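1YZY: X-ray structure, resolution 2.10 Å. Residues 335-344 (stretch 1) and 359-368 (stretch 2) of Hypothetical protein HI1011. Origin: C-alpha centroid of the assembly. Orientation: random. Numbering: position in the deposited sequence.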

# COMPACT_ATOMS: atom_id res chain seq x y z
N PHE A 335 -20.87 0.97 12.31
CA PHE A 335 -20.14 1.92 11.47
C PHE A 335 -20.51 1.70 10.01
O PHE A 335 -20.70 2.65 9.26
N ALA A 336 -20.58 0.45 9.61
CA ALA A 336 -20.91 0.09 8.24
C ALA A 336 -22.29 0.59 7.84
O ALA A 336 -22.46 1.15 6.76
N LYS A 337 -23.29 0.34 8.68
CA LYS A 337 -24.64 0.77 8.35
C LYS A 337 -24.83 2.29 8.44
O LYS A 337 -25.66 2.86 7.72
N LEU A 338 -24.05 2.93 9.31
CA LEU A 338 -24.11 4.37 9.47
C LEU A 338 -23.45 5.02 8.27
O LEU A 338 -23.98 5.98 7.70
N ALA A 339 -22.29 4.50 7.88
CA ALA A 339 -21.55 5.03 6.74
C ALA A 339 -22.36 4.95 5.46
O ALA A 339 -22.23 5.80 4.59
N ALA A 340 -23.14 3.89 5.33
CA ALA A 340 -23.97 3.71 4.15
C ALA A 340 -25.11 4.72 4.13
O ALA A 340 -25.48 5.23 3.06
N LYS A 341 -25.68 5.00 5.30
CA LYS A 341 -26.78 5.96 5.41
C LYS A 341 -26.27 7.38 5.18
O LYS A 341 -26.94 8.18 4.52
N LEU A 342 -25.10 7.69 5.72
CA LEU A 342 -24.50 9.01 5.57
C LEU A 342 -24.15 9.30 4.12
O LEU A 342 -24.28 10.43 3.66
N LYS A 343 -23.68 8.28 3.39
CA LYS A 343 -23.33 8.48 1.99
C LYS A 343 -24.58 8.76 1.17
O LYS A 343 -24.54 9.58 0.25
N GLN A 344 -25.66 8.04 1.46
CA GLN A 344 -26.92 8.24 0.76
C GLN A 344 -27.45 9.64 1.05
O GLN A 344 -28.04 10.29 0.18
N SER A 359 -11.70 -1.08 6.84
CA SER A 359 -12.04 -2.14 5.89
C SER A 359 -13.55 -2.28 5.74
O SER A 359 -14.06 -2.36 4.62
N ILE A 360 -14.25 -2.31 6.87
CA ILE A 360 -15.71 -2.45 6.90
C ILE A 360 -16.45 -1.31 6.19
O ILE A 360 -17.40 -1.56 5.45
N VAL A 361 -15.99 -0.07 6.41
CA VAL A 361 -16.59 1.11 5.79
C VAL A 361 -16.35 1.14 4.27
O VAL A 361 -17.21 1.58 3.51
N VAL A 362 -15.16 0.72 3.84
CA VAL A 362 -14.84 0.67 2.42
C VAL A 362 -15.64 -0.47 1.78
O VAL A 362 -16.08 -0.37 0.64
N GLN A 363 -15.79 -1.56 2.53
CA GLN A 363 -16.53 -2.74 2.07
C GLN A 363 -18.00 -2.40 1.84
O GLN A 363 -18.58 -2.76 0.80
N GLU A 364 -18.60 -1.75 2.82
CA GLU A 364 -20.00 -1.35 2.77
C GLU A 364 -20.29 -0.38 1.63
O GLU A 364 -21.26 -0.55 0.88
N LEU A 365 -19.47 0.66 1.50
CA LEU A 365 -19.66 1.65 0.43
C LEU A 365 -19.44 1.04 -0.96
O LEU A 365 -19.86 1.62 -1.96
N GLY A 366 -18.80 -0.12 -1.00
CA GLY A 366 -18.57 -0.83 -2.24
C GLY A 366 -17.45 -0.39 -3.16
O GLY A 366 -17.48 -0.70 -4.35
N PHE A 367 -16.44 0.29 -2.62
CA PHE A 367 -15.32 0.78 -3.43
C PHE A 367 -14.28 -0.30 -3.72
O PHE A 367 -13.85 -1.03 -2.83
N THR A 368 -13.86 -0.38 -4.99
CA THR A 368 -12.92 -1.38 -5.45
C THR A 368 -11.51 -0.85 -5.72
O THR A 368 -10.58 -1.63 -5.98

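The helices cross at -46°, their axes approaching to 8.5 Å, and Ala336, Ala339 and Ala340 are among the residues at the contact. Ala336 and Ala339 both point toward stretch 2: Ala336 CB lies 3.9 Å from Ile360 CG1, and Ala339 CB lies 3.9 Å from Val361 CG1 and 4.2 Å from Leu365 CD2. Ile360 (chi1 t, chi2 p) meets the Ala336 methyl, while Val361 (chi1 t) lies against the Ala339 methyl through CG1 and near Phe335 CB through CG2. Phe335 begins toward the partner helix, with CB 4.4 Å from Val361 CG2, but its m rotamer carries the ring away from the contact.

Leu365 leaves its backbone sideways, and its m,t conformation brings the end of the side chain back to the interface, where CD2 sits 3.5 Å from Ala339 O and 4.0 Å from Ala340 CA. Glu364, t at chi1 and p at chi2, lays its aliphatic portion against stretch 1; CG is 3.0 Å from Ala336 O, a tight contact, and 3.8 Å from Ala340 CB.

With chi1 and chi2 of Lys343 both t, its CD reaches 4.1 Å from Leu365 CD2 and 4.3 Å from Phe367 CZ; the p turn at chi3 then sets the course of CE and, beyond it, NZ. Its NZ is 3.6 Å from Leu365 O but hydrogen-bonds elsewhere in the structure. No hydrogen bond joins the stretches, and the side chains meet by van der Waals packing.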

# COMPACT_ATOMS: atom_id res chain seq x y z
CB PHE A 335 -18.62 1.75 11.63
CG PHE A 335 -18.05 2.44 12.84
CD1 PHE A 335 -18.24 3.80 13.04
CD2 PHE A 335 -17.28 1.72 13.76
CE1 PHE A 335 -17.66 4.45 14.13
CE2 PHE A 335 -16.70 2.36 14.86
CZ PHE A 335 -16.90 3.73 15.04
CB ALA A 336 -20.83 -1.41 8.06
CB LYS A 337 -25.67 0.01 9.19
CG LYS A 337 -25.91 -1.40 8.67
CD LYS A 337 -26.91 -2.17 9.53
CE LYS A 337 -27.05 -3.61 9.03
NZ LYS A 337 -27.83 -4.48 9.96
CB LEU A 338 -23.39 4.79 10.75
CG LEU A 338 -23.24 6.28 11.07
CD1 LEU A 338 -24.59 6.98 11.14
CD2 LEU A 338 -22.49 6.43 12.39
CB ALA A 339 -20.24 4.30 6.58
CB ALA A 340 -24.53 2.30 4.10
CB LYS A 341 -27.45 5.86 6.79
CG LYS A 341 -28.14 4.53 7.05
CD LYS A 341 -28.93 4.52 8.35
CE LYS A 341 -30.42 4.78 8.14
NZ LYS A 341 -30.74 6.13 7.59
CB LEU A 342 -23.26 9.16 6.45
CG LEU A 342 -23.46 9.07 7.96
CD1 LEU A 342 -22.13 9.03 8.67
CD2 LEU A 342 -24.30 10.24 8.46
CB LYS A 343 -22.59 7.26 1.41
CG LYS A 343 -21.88 7.57 0.09
CD LYS A 343 -21.41 6.32 -0.63
CE LYS A 343 -22.55 5.63 -1.36
NZ LYS A 343 -22.13 4.36 -2.00
CB GLN A 344 -27.95 7.17 1.18
CG GLN A 344 -29.37 7.40 0.65
CD GLN A 344 -29.47 7.47 -0.88
OE1 GLN A 344 -30.25 8.26 -1.43
NE2 GLN A 344 -28.69 6.64 -1.57
CB SER A 359 -11.45 -3.48 6.34
OG SER A 359 -10.03 -3.50 6.22
CB ILE A 360 -16.22 -2.63 8.37
CG1 ILE A 360 -17.51 -3.44 8.38
CG2 ILE A 360 -16.43 -1.28 9.06
CD1 ILE A 360 -17.29 -4.91 8.11
CB VAL A 361 -16.07 2.41 6.44
CG1 VAL A 361 -16.47 3.63 5.63
CG2 VAL A 361 -16.60 2.53 7.85
CB VAL A 362 -13.32 0.40 2.20
CG1 VAL A 362 -13.04 0.02 0.74
CG2 VAL A 362 -12.52 1.62 2.60
CB GLN A 363 -16.42 -3.86 3.10
CG GLN A 363 -17.17 -5.13 2.70
CD GLN A 363 -17.00 -6.25 3.69
OE1 GLN A 363 -16.17 -7.14 3.50
NE2 GLN A 363 -17.78 -6.22 4.76
CB GLU A 364 -20.40 -0.72 4.11
CG GLU A 364 -21.88 -0.44 4.23
CD GLU A 364 -22.72 -1.70 4.22
OE1 GLU A 364 -22.55 -2.54 5.13
OE2 GLU A 364 -23.55 -1.85 3.31
CB LEU A 365 -18.78 2.88 0.67
CG LEU A 365 -18.90 3.53 2.06
CD1 LEU A 365 -18.07 4.80 2.10
CD2 LEU A 365 -20.35 3.83 2.41
CB PHE A 367 -14.68 1.98 -2.74
CG PHE A 367 -15.66 3.08 -2.44
CD1 PHE A 367 -16.65 3.42 -3.36
CD2 PHE A 367 -15.57 3.79 -1.25
CE1 PHE A 367 -17.55 4.44 -3.10
CE2 PHE A 367 -16.47 4.82 -0.97
CZ PHE A 367 -17.46 5.15 -1.90
CB THR A 368 -13.42 -2.01 -6.77
OG1 THR A 368 -13.55 -0.99 -7.77
CG2 THR A 368 -14.78 -2.69 -6.56